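Local coordinates for putative immunoglobulin-blocking virulence protein (Mycoplasma mycoides subsp. capri, PDB 7ADK) that probably blocks host immunoglobulin as a mycoplasma virulence factor, working in complex with a partner lipoprotein, at residues H152-D155 with K156-I160; G332-D335 with E336-T339; N338-T341 with S342-R345; D571-R574 with M575-A579; I677-N681 with G682-T686. All coordinates share one frame; numbering follows the deposited sequence.

Contact 1. Residues H152-D155 with K156-I160; sequences HQRD and KDRKI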
loop_
_atom_site.group_PDB
_atom_site.type_symbol
_atom_site.label_atom_id
_atom_site.label_comp_id
_atom_site.label_asym_id
_atom_site.label_seq_id
_atom_site.Cartn_x
_atom_site.Cartn_y
_atom_site.Cartn_z
ATOM N N HIS A 152 37.690 -26.043 -7.448
ATOM C CA HIS A 152 38.504 -26.736 -6.445
ATOM C C HIS A 152 37.899 -28.105 -6.154
ATOM O O HIS A 152 36.683 -28.268 -6.162
ATOM C CB HIS A 152 38.633 -25.903 -5.161
ATOM C CG HIS A 152 39.179 -24.509 -5.347
ATOM N ND1 HIS A 152 38.985 -23.437 -4.474
ATOM C CD2 HIS A 152 40.030 -24.108 -6.327
ATOM C CE1 HIS A 152 39.676 -22.408 -4.985
ATOM N NE2 HIS A 152 40.315 -22.787 -6.093
ATOM N N GLN A 153 38.722 -29.103 -5.857
ATOM C CA GLN A 153 38.221 -30.452 -5.588
ATOM C C GLN A 153 37.349 -30.490 -4.318
ATOM O O GLN A 153 36.329 -31.177 -4.303
ATOM C CB GLN A 153 39.406 -31.417 -5.533
ATOM C CG GLN A 153 38.976 -32.889 -5.470
ATOM C CD GLN A 153 38.137 -33.345 -6.659
ATOM O OE1 GLN A 153 37.048 -33.866 -6.513
ATOM N NE2 GLN A 153 38.573 -33.150 -7.873
ATOM N N ARG A 154 37.545 -29.611 -3.320
ATOM C CA ARG A 154 36.553 -29.417 -2.234
ATOM C C ARG A 154 35.190 -28.860 -2.697
ATOM O O ARG A 154 34.166 -29.173 -2.099
ATOM C CB ARG A 154 37.172 -28.603 -1.094
ATOM C CG ARG A 154 36.346 -28.709 0.191
ATOM C CD ARG A 154 36.897 -27.842 1.314
ATOM N NE ARG A 154 36.012 -27.823 2.489
ATOM C CZ ARG A 154 34.889 -27.149 2.649
ATOM N NH1 ARG A 154 34.421 -26.349 1.745
ATOM N NH2 ARG A 154 34.195 -27.283 3.729
ATOM N N ASP A 155 35.128 -28.108 -3.797
ATOM C CA ASP A 155 33.854 -27.684 -4.389
ATOM C C ASP A 155 33.092 -28.857 -5.025
ATOM O O ASP A 155 31.869 -28.817 -5.157
ATOM C CB ASP A 155 34.018 -26.575 -5.447
ATOM C CG ASP A 155 34.860 -25.339 -5.087
ATOM O OD1 ASP A 155 35.086 -25.060 -3.889
ATOM O OD2 ASP A 155 35.270 -24.601 -6.015
ATOM N N LYS A 156 33.763 -29.932 -5.447
ATOM C CA LYS A 156 33.076 -31.138 -5.928
ATOM C C LYS A 156 32.660 -32.050 -4.783
ATOM O O LYS A 156 31.517 -32.490 -4.752
ATOM C CB LYS A 156 33.931 -31.834 -6.997
ATOM C CG LYS A 156 33.164 -32.973 -7.685
ATOM C CD LYS A 156 33.867 -33.492 -8.947
ATOM C CE LYS A 156 33.805 -32.521 -10.135
ATOM N NZ LYS A 156 32.466 -32.465 -10.759
ATOM N N ASP A 157 33.531 -32.296 -3.805
ATOM C CA ASP A 157 33.244 -33.294 -2.765
ATOM C C ASP A 157 32.206 -32.850 -1.712
ATOM O O ASP A 157 31.540 -33.699 -1.123
ATOM C CB ASP A 157 34.547 -33.864 -2.182
ATOM C CG ASP A 157 35.341 -32.980 -1.220
ATOM O OD1 ASP A 157 34.797 -32.572 -0.179
ATOM O OD2 ASP A 157 36.549 -32.794 -1.437
ATOM N N ARG A 158 31.974 -31.540 -1.541
ATOM C CA ARG A 158 30.828 -30.975 -0.798
ATOM C C ARG A 158 29.537 -30.840 -1.623
ATOM O O ARG A 158 28.545 -30.323 -1.117
ATOM C CB ARG A 158 31.201 -29.614 -0.184
ATOM C CG ARG A 158 32.365 -29.628 0.810
ATOM C CD ARG A 158 32.181 -30.567 2.000
ATOM N NE ARG A 158 31.028 -30.218 2.843
ATOM C CZ ARG A 158 30.608 -30.899 3.889
ATOM N NH1 ARG A 158 31.191 -31.961 4.318
ATOM N NH2 ARG A 158 29.574 -30.544 4.558
ATOM N N LYS A 159 29.540 -31.249 -2.897
ATOM C CA LYS A 159 28.415 -31.124 -3.844
ATOM C C LYS A 159 27.859 -29.694 -3.894
ATOM O O LYS A 159 26.673 -29.442 -3.696
ATOM C CB LYS A 159 27.354 -32.217 -3.597
ATOM C CG LYS A 159 27.953 -33.635 -3.643
ATOM C CD LYS A 159 26.898 -34.725 -3.843
ATOM C CE LYS A 159 26.371 -34.804 -5.277
ATOM N NZ LYS A 159 27.366 -35.331 -6.226
ATOM N N ILE A 160 28.780 -28.755 -4.085
ATOM C CA ILE A 160 28.572 -27.306 -3.972
ATOM C C ILE A 160 28.961 -26.583 -5.279
ATOM O O ILE A 160 28.469 -25.495 -5.552
ATOM C CB ILE A 160 29.312 -26.817 -2.704
ATOM C CG1 ILE A 160 28.937 -25.392 -2.301
ATOM C CG2 ILE A 160 30.830 -26.971 -2.865
ATOM C CD1 ILE A 160 29.833 -24.828 -1.195
#
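Arg158 lays its CG over the centre of one face of the Arg154 guanidinium, 4.0 Å from Arg154 CZ. The two side chains run alongside each other in the same direction with their guanidinium planes 16° apart, which brings Arg154 NH2 to 4.4 Å from Arg158 NE. That pairing of like charges is probably eased by the salt bridges that Arg158 forms to Asp571 and Glu567. Next to Arg154 along the chain, Gln153 bends back so that its OE1 rests 3.8 Å from Lys156 CB. The short helix 153-157 under these side chains is held by Asp157 N to Gln153 O (3.1 Å) and Arg158 N to Arg154 O (3.3 Å), and it ends in a Schellman motif. Lys159 takes a positive phi of 51°, Ile160 N reaches back to Asp155 O at 3.3 Å, and Lys159 N bonds to Lys156 O. The turn sets Ile160 CG2 4.1 Å from Asp155 CB, with the isoleucine also packing on helix 567-579. Asp155, its CG beside the backbone N (chi1 -50°), is gripped from two quarters: His152 N meets OD2 at 3.2 Å from above the carboxylate plane, and OD1 forms a salt bridge with Arg574.

Contact 2. Residues G332-D335 with E336-T339; sequences GPPD and EYNT
Pro334 and Tyr337 meet across a tight turn: Pro334 CB lies 4.1 Å from Tyr337 CD1, the pyrrolidine crossing the tyrosine side chain at a slant. Just before it, Pro333 reaches the same bend with its CB 4.2 Å from Tyr337 CB, while its CG lies 3.9 Å from Asn338 CA. Neither proline has a backbone N-H to offer, and the polar work falls to the carbonyls. Pro334 O takes Tyr337 N at 2.9 Å, a fairly straight bond (154° at the hydrogen) whose donor stands 38° out of the carbonyl plane. The same oxygen lies at the edge of the tyrosine ring, near its plane. The next carbonyl along, Asp335 O, receives Asn338 N in a weak bond of 3.4 Å. Glu336, with CG beside its own backbone N and the chain bent at chi2 (97°), folds back over the start of the turn; its OE1 still stops 3.7 Å from Asp335 N and stays 5.8 Å from Asp335 OD2, two exposed acids, probably both charged, that keep apart. At the entry, the backbone of Gly332 is paired with Thr312. At the exit, the Asn338 side-chain oxygen accepts Thr341 N and, weakly, Val340 N. Pro334 to Tyr337 form a type I beta turn, with Asp335 and Glu336 at its corners, and a second, weaker turn overlaps it; together they connect strand 326-332 to the N-cap of helix 339-351.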
loop_
_atom_site.group_PDB
_atom_site.type_symbol
_atom_site.label_atom_id
_atom_site.label_comp_id
_atom_site.label_asym_id
_atom_site.label_seq_id
_atom_site.Cartn_x
_atom_site.Cartn_y
_atom_site.Cartn_z
ATOM N N GLY A 332 31.665 1.019 -27.773
ATOM C CA GLY A 332 31.356 -0.394 -27.965
ATOM C C GLY A 332 32.507 -1.191 -28.569
ATOM O O GLY A 332 33.256 -0.661 -29.390
ATOM N N PRO A 333 32.678 -2.466 -28.205
ATOM C CA PRO A 333 33.619 -3.358 -28.865
ATOM C C PRO A 333 33.064 -3.854 -30.216
ATOM O O PRO A 333 31.856 -3.768 -30.473
ATOM C CB PRO A 333 33.797 -4.501 -27.873
ATOM C CG PRO A 333 32.433 -4.608 -27.212
ATOM C CD PRO A 333 31.956 -3.169 -27.163
ATOM N N PRO A 334 33.903 -4.423 -31.096
ATOM C CA PRO A 334 33.417 -5.265 -32.183
ATOM C C PRO A 334 32.676 -6.483 -31.613
ATOM O O PRO A 334 33.011 -6.957 -30.530
ATOM C CB PRO A 334 34.652 -5.678 -32.987
ATOM C CG PRO A 334 35.788 -4.825 -32.428
ATOM C CD PRO A 334 35.347 -4.465 -31.026
ATOM N N ASP A 335 31.690 -7.033 -32.328
ATOM C CA ASP A 335 30.777 -8.068 -31.800
ATOM C C ASP A 335 31.450 -9.389 -31.388
ATOM O O ASP A 335 31.002 -10.041 -30.450
ATOM C CB ASP A 335 29.652 -8.334 -32.810
ATOM C CG ASP A 335 28.674 -7.163 -32.934
ATOM O OD1 ASP A 335 28.205 -6.667 -31.904
ATOM O OD2 ASP A 335 28.331 -6.763 -34.056
ATOM N N GLU A 336 32.562 -9.771 -32.009
ATOM C CA GLU A 336 33.395 -10.902 -31.574
ATOM C C GLU A 336 34.056 -10.709 -30.190
ATOM O O GLU A 336 34.578 -11.665 -29.628
ATOM C CB GLU A 336 34.470 -11.203 -32.631
ATOM C CG GLU A 336 33.908 -11.620 -34.000
ATOM C CD GLU A 336 33.827 -10.481 -35.027
ATOM O OE1 GLU A 336 33.444 -9.344 -34.688
ATOM O OE2 GLU A 336 34.110 -10.730 -36.211
ATOM N N TYR A 337 34.021 -9.497 -29.635
ATOM C CA TYR A 337 34.629 -9.092 -28.364
ATOM C C TYR A 337 33.603 -8.536 -27.354
ATOM O O TYR A 337 33.975 -8.134 -26.253
ATOM C CB TYR A 337 35.770 -8.101 -28.647
ATOM C CG TYR A 337 36.853 -8.684 -29.531
ATOM C CD1 TYR A 337 36.782 -8.541 -30.924
ATOM C CD2 TYR A 337 37.888 -9.438 -28.959
ATOM C CE1 TYR A 337 37.712 -9.193 -31.753
ATOM C CE2 TYR A 337 38.844 -10.060 -29.781
ATOM C CZ TYR A 337 38.738 -9.965 -31.181
ATOM O OH TYR A 337 39.601 -10.644 -31.980
ATOM N N ASN A 338 32.308 -8.541 -27.686
ATOM C CA ASN A 338 31.228 -8.288 -26.733
ATOM C C ASN A 338 31.081 -9.473 -25.753
ATOM O O ASN A 338 30.904 -10.620 -26.157
ATOM C CB ASN A 338 29.931 -7.972 -27.508
ATOM C CG ASN A 338 28.774 -7.521 -26.628
ATOM O OD1 ASN A 338 28.465 -8.100 -25.606
ATOM N ND2 ASN A 338 28.085 -6.470 -26.980
ATOM N N THR A 339 31.139 -9.202 -24.455
ATOM C CA THR A 339 31.029 -10.206 -23.387
ATOM C C THR A 339 29.581 -10.560 -23.023
ATOM O O THR A 339 29.309 -11.692 -22.631
ATOM C CB THR A 339 31.756 -9.707 -22.132
ATOM O OG1 THR A 339 31.203 -8.486 -21.718
ATOM C CG2 THR A 339 33.240 -9.466 -22.359
#

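Contact 3. Residues N338-T341 with S342-R345; sequences NTVT and SRLR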
loop_
_atom_site.group_PDB
_atom_site.type_symbol
_atom_site.label_atom_id
_atom_site.label_comp_id
_atom_site.label_asym_id
_atom_site.label_seq_id
_atom_site.Cartn_x
_atom_site.Cartn_y
_atom_site.Cartn_z
ATOM N N ASN A 338 32.308 -8.541 -27.686
ATOM C CA ASN A 338 31.228 -8.288 -26.733
ATOM C C ASN A 338 31.081 -9.473 -25.753
ATOM O O ASN A 338 30.904 -10.620 -26.157
ATOM C CB ASN A 338 29.931 -7.972 -27.508
ATOM C CG ASN A 338 28.774 -7.521 -26.628
ATOM O OD1 ASN A 338 28.465 -8.100 -25.606
ATOM N ND2 ASN A 338 28.085 -6.470 -26.980
ATOM N N THR A 339 31.139 -9.202 -24.455
ATOM C CA THR A 339 31.029 -10.206 -23.387
ATOM C C THR A 339 29.581 -10.560 -23.023
ATOM O O THR A 339 29.309 -11.692 -22.631
ATOM C CB THR A 339 31.756 -9.707 -22.132
ATOM O OG1 THR A 339 31.203 -8.486 -21.718
ATOM C CG2 THR A 339 33.240 -9.466 -22.359
ATOM N N VAL A 340 28.631 -9.632 -23.178
ATOM C CA VAL A 340 27.237 -9.796 -22.762
ATOM C C VAL A 340 26.476 -10.629 -23.777
ATOM O O VAL A 340 25.920 -11.667 -23.437
ATOM C CB VAL A 340 26.566 -8.436 -22.518
ATOM C CG1 VAL A 340 25.131 -8.586 -22.029
ATOM C CG2 VAL A 340 27.335 -7.619 -21.491
ATOM N N THR A 341 26.479 -10.239 -25.053
ATOM C CA THR A 341 25.711 -10.957 -26.084
ATOM C C THR A 341 26.279 -12.324 -26.399
ATOM O O THR A 341 25.523 -13.243 -26.662
ATOM C CB THR A 341 25.553 -10.161 -27.386
ATOM O OG1 THR A 341 26.786 -9.855 -27.986
ATOM C CG2 THR A 341 24.812 -8.859 -27.161
ATOM N N SER A 342 27.597 -12.511 -26.351
ATOM C CA SER A 342 28.211 -13.828 -26.574
ATOM C C SER A 342 27.846 -14.822 -25.472
ATOM O O SER A 342 27.559 -15.978 -25.773
ATOM C CB SER A 342 29.727 -13.707 -26.708
ATOM O OG SER A 342 30.275 -13.142 -25.545
ATOM N N ARG A 343 27.770 -14.378 -24.211
ATOM C CA ARG A 343 27.232 -15.168 -23.097
ATOM C C ARG A 343 25.753 -15.478 -23.289
ATOM O O ARG A 343 25.386 -16.645 -23.247
ATOM C CB ARG A 343 27.480 -14.446 -21.767
ATOM C CG ARG A 343 27.151 -15.297 -20.521
ATOM C CD ARG A 343 26.399 -14.515 -19.443
ATOM N NE ARG A 343 27.127 -13.307 -19.045
ATOM C CZ ARG A 343 26.636 -12.101 -18.848
ATOM N NH1 ARG A 343 25.366 -11.862 -18.800
ATOM N NH2 ARG A 343 27.435 -11.097 -18.702
ATOM N N LEU A 344 24.889 -14.491 -23.549
ATOM C CA LEU A 344 23.461 -14.745 -23.772
ATOM C C LEU A 344 23.183 -15.637 -24.997
ATOM O O LEU A 344 22.284 -16.468 -24.948
ATOM C CB LEU A 344 22.686 -13.424 -23.883
ATOM C CG LEU A 344 22.201 -12.844 -22.548
ATOM C CD1 LEU A 344 23.273 -12.065 -21.814
ATOM C CD2 LEU A 344 21.006 -11.934 -22.764
ATOM N N ARG A 345 23.967 -15.527 -26.073
ATOM C CA ARG A 345 23.880 -16.423 -27.238
ATOM C C ARG A 345 24.221 -17.852 -26.853
ATOM O O ARG A 345 23.461 -18.765 -27.151
ATOM C CB ARG A 345 24.789 -15.927 -28.370
ATOM C CG ARG A 345 24.374 -16.535 -29.718
ATOM C CD ARG A 345 25.329 -16.183 -30.863
ATOM N NE ARG A 345 25.558 -14.730 -30.967
ATOM C CZ ARG A 345 26.649 -14.072 -30.625
ATOM N NH1 ARG A 345 27.758 -14.651 -30.300
ATOM N NH2 ARG A 345 26.667 -12.780 -30.620
#
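Ser342 turns its hydroxyl back toward the helix N-terminus and donates OG to Asn338 O, 2.7 Å away and in the carbonyl plane. The torsion that allows this places OG between the backbone N and the carbonyl carbon (chi1 59°), facing the first turn. This is the close, buried side of the contact, and Thr171 adds a further hydrogen bond to the same OG. Asn338 is the N-cap of helix 339-351: its OD1 accepts Thr341 N at 3.0 Å, nearly straight at 165°, and Val340 N weakly at 2.9 Å. Behind the cap the regular bonds take over, with Leu344 N to Val340 O at 3.0 Å and Arg345 N to Thr341 O at 2.8 Å. The opposite character appears where Val340, an exposed residue, lies beside Leu344 and points the same way, CG1 to CD1 at 3.9 Å. The Arg345 side chain is also loosely held: it bends at chi3 and brings one guanidinium face over Thr341 O, while its NH2 stays 3.9 Å from Thr341 OG1. Arg343 starts close, CB by Thr339 O, and its NE bonds Asn169. The buried Ser342 hydroxyl is thereby satisfied, and its bond and the Asn338 cap together tie up polar groups of the first turn.

Contact 4. Residues D571-R574 with M575-A579; sequences DGLR and MVYYA
Arg574 O is gripped by two backbone donors, Tyr578 N and Ala579 N, each 2.9 Å away and arriving from opposite faces of the carbonyl plane. The bond from Ala579 is nearly straight at 172°; that from Tyr578 is more bent, at 146°. Upstream the bonds are ordinary helical ones, with Met575 N to Asp571 O at 3.0 Å and Tyr577 N to Leu573 O at 3.1 Å. Over this backbone the Arg574 side chain stretches out, CG anti to its N (chi1 -171°), and crosses Tyr578 at about a right angle. Its CG sits at the edge of the Tyr578 ring, 4.2 Å from CD2, and Tyr578 CB lies over one face of the guanidinium, while NH1 passes 4.2 Å from Ala579 CB. The far end of the arginine is occupied elsewhere, by Asp155 and the carbonyl of Asp627. On another side of the helix Leu573 leans obliquely on Tyr577, with its CD1 3.7 Å from CE2, and both residues pack on Leu554 of strand 553-555. The two phenols are anchored by neighbouring loops: Tyr577 OH bonds Pro606 O, and Tyr578 OH bonds Glu634 O. Such sharing of one carbonyl by the fourth and fifth N-H groups ahead marks a pi-type turn, here widening the last turn of helix 567-579, which packs against the parallel sheet.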
loop_
_atom_site.group_PDB
_atom_site.type_symbol
_atom_site.label_atom_id
_atom_site.label_comp_id
_atom_site.label_asym_id
_atom_site.label_seq_id
_atom_site.Cartn_x
_atom_site.Cartn_y
_atom_site.Cartn_z
ATOM N N ASP A 571 28.041 -24.566 3.722
ATOM C CA ASP A 571 27.948 -25.126 2.364
ATOM C C ASP A 571 27.017 -24.270 1.494
ATOM O O ASP A 571 27.434 -23.725 0.476
ATOM C CB ASP A 571 27.418 -26.574 2.384
ATOM C CG ASP A 571 28.382 -27.662 2.875
ATOM O OD1 ASP A 571 29.619 -27.554 2.720
ATOM O OD2 ASP A 571 27.882 -28.703 3.358
ATOM N N GLY A 572 25.758 -24.087 1.909
ATOM C CA GLY A 572 24.788 -23.309 1.143
ATOM C C GLY A 572 25.228 -21.869 0.883
ATOM O O GLY A 572 24.961 -21.327 -0.185
ATOM N N LEU A 573 25.930 -21.254 1.828
ATOM C CA LEU A 573 26.398 -19.869 1.782
ATOM C C LEU A 573 27.547 -19.695 0.780
ATOM O O LEU A 573 27.508 -18.810 -0.073
ATOM C CB LEU A 573 26.785 -19.491 3.220
ATOM C CG LEU A 573 26.860 -18.014 3.564
ATOM C CD1 LEU A 573 25.491 -17.399 3.573
ATOM C CD2 LEU A 573 27.429 -17.821 4.955
ATOM N N ARG A 574 28.544 -20.582 0.814
ATOM C CA ARG A 574 29.671 -20.587 -0.126
ATOM C C ARG A 574 29.259 -21.019 -1.535
ATOM O O ARG A 574 29.900 -20.578 -2.482
ATOM C CB ARG A 574 30.806 -21.443 0.460
ATOM C CG ARG A 574 32.120 -21.349 -0.334
ATOM C CD ARG A 574 33.273 -22.062 0.377
ATOM N NE ARG A 574 34.584 -21.853 -0.270
ATOM C CZ ARG A 574 35.037 -22.421 -1.373
ATOM N NH1 ARG A 574 34.295 -23.183 -2.099
ATOM N NH2 ARG A 574 36.254 -22.254 -1.757
ATOM N N MET A 575 28.179 -21.790 -1.707
ATOM C CA MET A 575 27.622 -22.123 -3.024
ATOM C C MET A 575 27.388 -20.869 -3.857
ATOM O O MET A 575 27.872 -20.732 -4.977
ATOM C CB MET A 575 26.306 -22.907 -2.889
ATOM C CG MET A 575 26.016 -23.634 -4.200
ATOM S SD MET A 575 24.369 -24.333 -4.388
ATOM C CE MET A 575 23.479 -22.848 -4.845
ATOM N N VAL A 576 26.709 -19.899 -3.267
ATOM C CA VAL A 576 26.395 -18.621 -3.893
ATOM C C VAL A 576 27.614 -17.704 -3.939
ATOM O O VAL A 576 27.960 -17.153 -4.978
ATOM C CB VAL A 576 25.252 -17.969 -3.120
ATOM C CG1 VAL A 576 24.832 -16.682 -3.776
ATOM C CG2 VAL A 576 24.064 -18.904 -3.034
ATOM N N TYR A 577 28.291 -17.547 -2.805
ATOM C CA TYR A 577 29.345 -16.560 -2.659
ATOM C C TYR A 577 30.648 -16.932 -3.365
ATOM O O TYR A 577 31.409 -16.011 -3.640
ATOM C CB TYR A 577 29.525 -16.234 -1.166
ATOM C CG TYR A 577 28.350 -15.540 -0.459
ATOM C CD1 TYR A 577 27.323 -14.909 -1.189
ATOM C CD2 TYR A 577 28.291 -15.492 0.950
ATOM C CE1 TYR A 577 26.271 -14.253 -0.542
ATOM C CE2 TYR A 577 27.225 -14.841 1.605
ATOM C CZ TYR A 577 26.209 -14.217 0.859
ATOM O OH TYR A 577 25.186 -13.569 1.472
ATOM N N TYR A 578 30.927 -18.198 -3.704
ATOM C CA TYR A 578 32.174 -18.599 -4.392
ATOM C C TYR A 578 32.093 -19.840 -5.293
ATOM O O TYR A 578 32.644 -19.797 -6.384
ATOM C CB TYR A 578 33.318 -18.812 -3.396
ATOM C CG TYR A 578 33.724 -17.590 -2.596
ATOM C CD1 TYR A 578 34.478 -16.570 -3.205
ATOM C CD2 TYR A 578 33.316 -17.455 -1.260
ATOM C CE1 TYR A 578 34.810 -15.412 -2.480
ATOM C CE2 TYR A 578 33.641 -16.299 -0.536
ATOM C CZ TYR A 578 34.393 -15.279 -1.143
ATOM O OH TYR A 578 34.688 -14.174 -0.423
ATOM N N ALA A 579 31.449 -20.934 -4.893
ATOM C CA ALA A 579 31.527 -22.192 -5.644
ATOM C C ALA A 579 30.742 -22.179 -6.972
ATOM O O ALA A 579 31.127 -22.857 -7.921
ATOM C CB ALA A 579 31.080 -23.345 -4.750
#

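Contact 5. Residues I677-N681 with G682-T686; sequences IHFSN and GNNTT
Asn681 and Asn684 join their amides across the turn that follows strand 676-679. From Asn681 CB, which lies 3.2 Å from Gly682 N, the side chain rises with CG between the backbone N and the carbonyl carbon (chi1 61°). Its CG is 3.5 Å from Asn684 ND2, and there the amide forks. OD1 accepts Asn684 ND2 at 2.8 Å, the donor standing 37° out of the carbonyl plane, and takes a weak bond from Gly682 N. ND2, the other branch, donates back to Asn684 OD1 at 3.0 Å, with that oxygen close to the plane of the Asn681 amide. The two amides are therefore doubly bonded although their planes are 64° apart. Asn684 ND2 also lies beside Phe679, 3.3 Å from CB and 3.7 Å from CG, meeting the ring obliquely. Gly682 takes the bend with a positive phi. Asn645 donates to Asn684 OD1 as well. From the partner lipoprotein, Glu669 of that chain bonds Asn683 ND2 and Ser685 of that chain packs on Asn681. As modelled, the reciprocal bonds would fix the rotation of both amides, satisfying largely buried polar groups in a loop that faces the partner chain.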
loop_
_atom_site.group_PDB
_atom_site.type_symbol
_atom_site.label_atom_id
_atom_site.label_comp_id
_atom_site.label_asym_id
_atom_site.label_seq_id
_atom_site.Cartn_x
_atom_site.Cartn_y
_atom_site.Cartn_z
ATOM N N ILE A 677 19.543 -4.686 10.823
ATOM C CA ILE A 677 19.088 -5.889 11.509
ATOM C C ILE A 677 17.567 -5.806 11.612
ATOM O O ILE A 677 17.018 -4.737 11.856
ATOM C CB ILE A 677 19.788 -6.102 12.869
ATOM C CG1 ILE A 677 21.302 -6.304 12.705
ATOM C CG2 ILE A 677 19.190 -7.310 13.602
ATOM C CD1 ILE A 677 22.085 -6.224 13.999
ATOM N N HIS A 678 16.901 -6.934 11.425
ATOM C CA HIS A 678 15.448 -7.109 11.508
ATOM C C HIS A 678 15.084 -8.308 12.380
ATOM O O HIS A 678 15.866 -9.241 12.506
ATOM C CB HIS A 678 14.860 -7.339 10.118
ATOM C CG HIS A 678 14.803 -6.150 9.217
ATOM N ND1 HIS A 678 13.815 -5.167 9.226
ATOM C CD2 HIS A 678 15.621 -5.944 8.159
ATOM C CE1 HIS A 678 14.067 -4.387 8.166
ATOM N NE2 HIS A 678 15.148 -4.832 7.516
ATOM N N PHE A 679 13.865 -8.344 12.903
ATOM C CA PHE A 679 13.325 -9.485 13.642
ATOM C C PHE A 679 11.953 -9.900 13.117
ATOM O O PHE A 679 11.158 -9.047 12.734
ATOM C CB PHE A 679 13.273 -9.163 15.134
ATOM C CG PHE A 679 14.612 -8.939 15.791
ATOM C CD1 PHE A 679 15.447 -10.032 16.034
ATOM C CD2 PHE A 679 15.038 -7.651 16.150
ATOM C CE1 PHE A 679 16.704 -9.842 16.615
ATOM C CE2 PHE A 679 16.301 -7.457 16.724
ATOM C CZ PHE A 679 17.138 -8.555 16.955
ATOM N N SER A 680 11.629 -11.189 13.148
ATOM C CA SER A 680 10.369 -11.725 12.602
ATOM C C SER A 680 9.070 -11.162 13.208
ATOM O O SER A 680 8.028 -11.189 12.561
ATOM C CB SER A 680 10.362 -13.245 12.752
ATOM O OG SER A 680 11.490 -13.811 12.145
ATOM N N ASN A 681 9.118 -10.618 14.422
ATOM C CA ASN A 681 7.986 -10.038 15.141
ATOM C C ASN A 681 7.823 -8.507 14.976
ATOM O O ASN A 681 6.709 -8.021 14.803
ATOM C CB ASN A 681 8.108 -10.448 16.622
ATOM C CG ASN A 681 9.369 -9.960 17.295
ATOM O OD1 ASN A 681 10.353 -9.633 16.658
ATOM N ND2 ASN A 681 9.374 -9.820 18.589
ATOM N N GLY A 682 8.900 -7.722 15.087
ATOM C CA GLY A 682 8.882 -6.257 15.251
ATOM C C GLY A 682 8.446 -5.676 16.620
ATOM O O GLY A 682 8.586 -4.479 16.841
ATOM N N ASN A 683 7.988 -6.498 17.579
ATOM C CA ASN A 683 7.615 -6.129 18.960
ATOM C C ASN A 683 8.798 -5.863 19.909
ATOM O O ASN A 683 8.598 -5.758 21.115
ATOM C CB ASN A 683 6.678 -7.206 19.564
ATOM C CG ASN A 683 5.317 -7.275 18.901
ATOM O OD1 ASN A 683 5.209 -7.467 17.706
ATOM N ND2 ASN A 683 4.250 -7.066 19.625
ATOM N N ASN A 684 10.024 -5.759 19.405
ATOM C CA ASN A 684 11.270 -5.724 20.185
ATOM C C ASN A 684 11.579 -4.383 20.874
ATOM O O ASN A 684 12.730 -3.967 20.974
ATOM C CB ASN A 684 12.438 -6.204 19.328
ATOM C CG ASN A 684 12.067 -7.452 18.595
ATOM O OD1 ASN A 684 12.010 -8.530 19.146
ATOM N ND2 ASN A 684 11.702 -7.331 17.353
ATOM N N THR A 685 10.534 -3.674 21.304
ATOM C CA THR A 685 10.608 -2.404 22.036
ATOM C C THR A 685 10.794 -2.616 23.541
ATOM O O THR A 685 10.948 -1.655 24.293
ATOM C CB THR A 685 9.384 -1.521 21.741
ATOM O OG1 THR A 685 8.195 -2.153 22.154
ATOM C CG2 THR A 685 9.244 -1.217 20.248
ATOM N N THR A 686 10.840 -3.860 24.015
ATOM C CA THR A 686 11.563 -4.211 25.251
ATOM C C THR A 686 13.025 -4.556 24.902
ATOM O O THR A 686 13.443 -4.591 23.746
ATOM C CB THR A 686 10.794 -5.295 26.041
ATOM O OG1 THR A 686 9.582 -4.725 26.467
ATOM C CG2 THR A 686 11.436 -5.823 27.326
#

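How the contacts relate
Contacts 1 and 4 form one unit: their centres are 11 Å apart, and the short helix 153-157 with the residue after it is fastened to helix 567-579 by two salt bridges of reversed polarity, each side giving one acid and one arginine: Asp155 OD1 to Arg574 NH1 at 2.7 Å and Arg158 NH2 to Asp571 OD2 at 2.8 Å. Contacts 2 and 3 are joined instead through sequence, sharing Asn338 and Thr339, with centres 8 Å apart. The two pairs do not touch; the nearest atoms of contacts 3 and 4 are about 15 Å apart. Contact 5 stands alone, its centre 28 Å from that of contact 4 and 50 Å from that of contact 2, and it is the one of the five that reaches the lipoprotein chain.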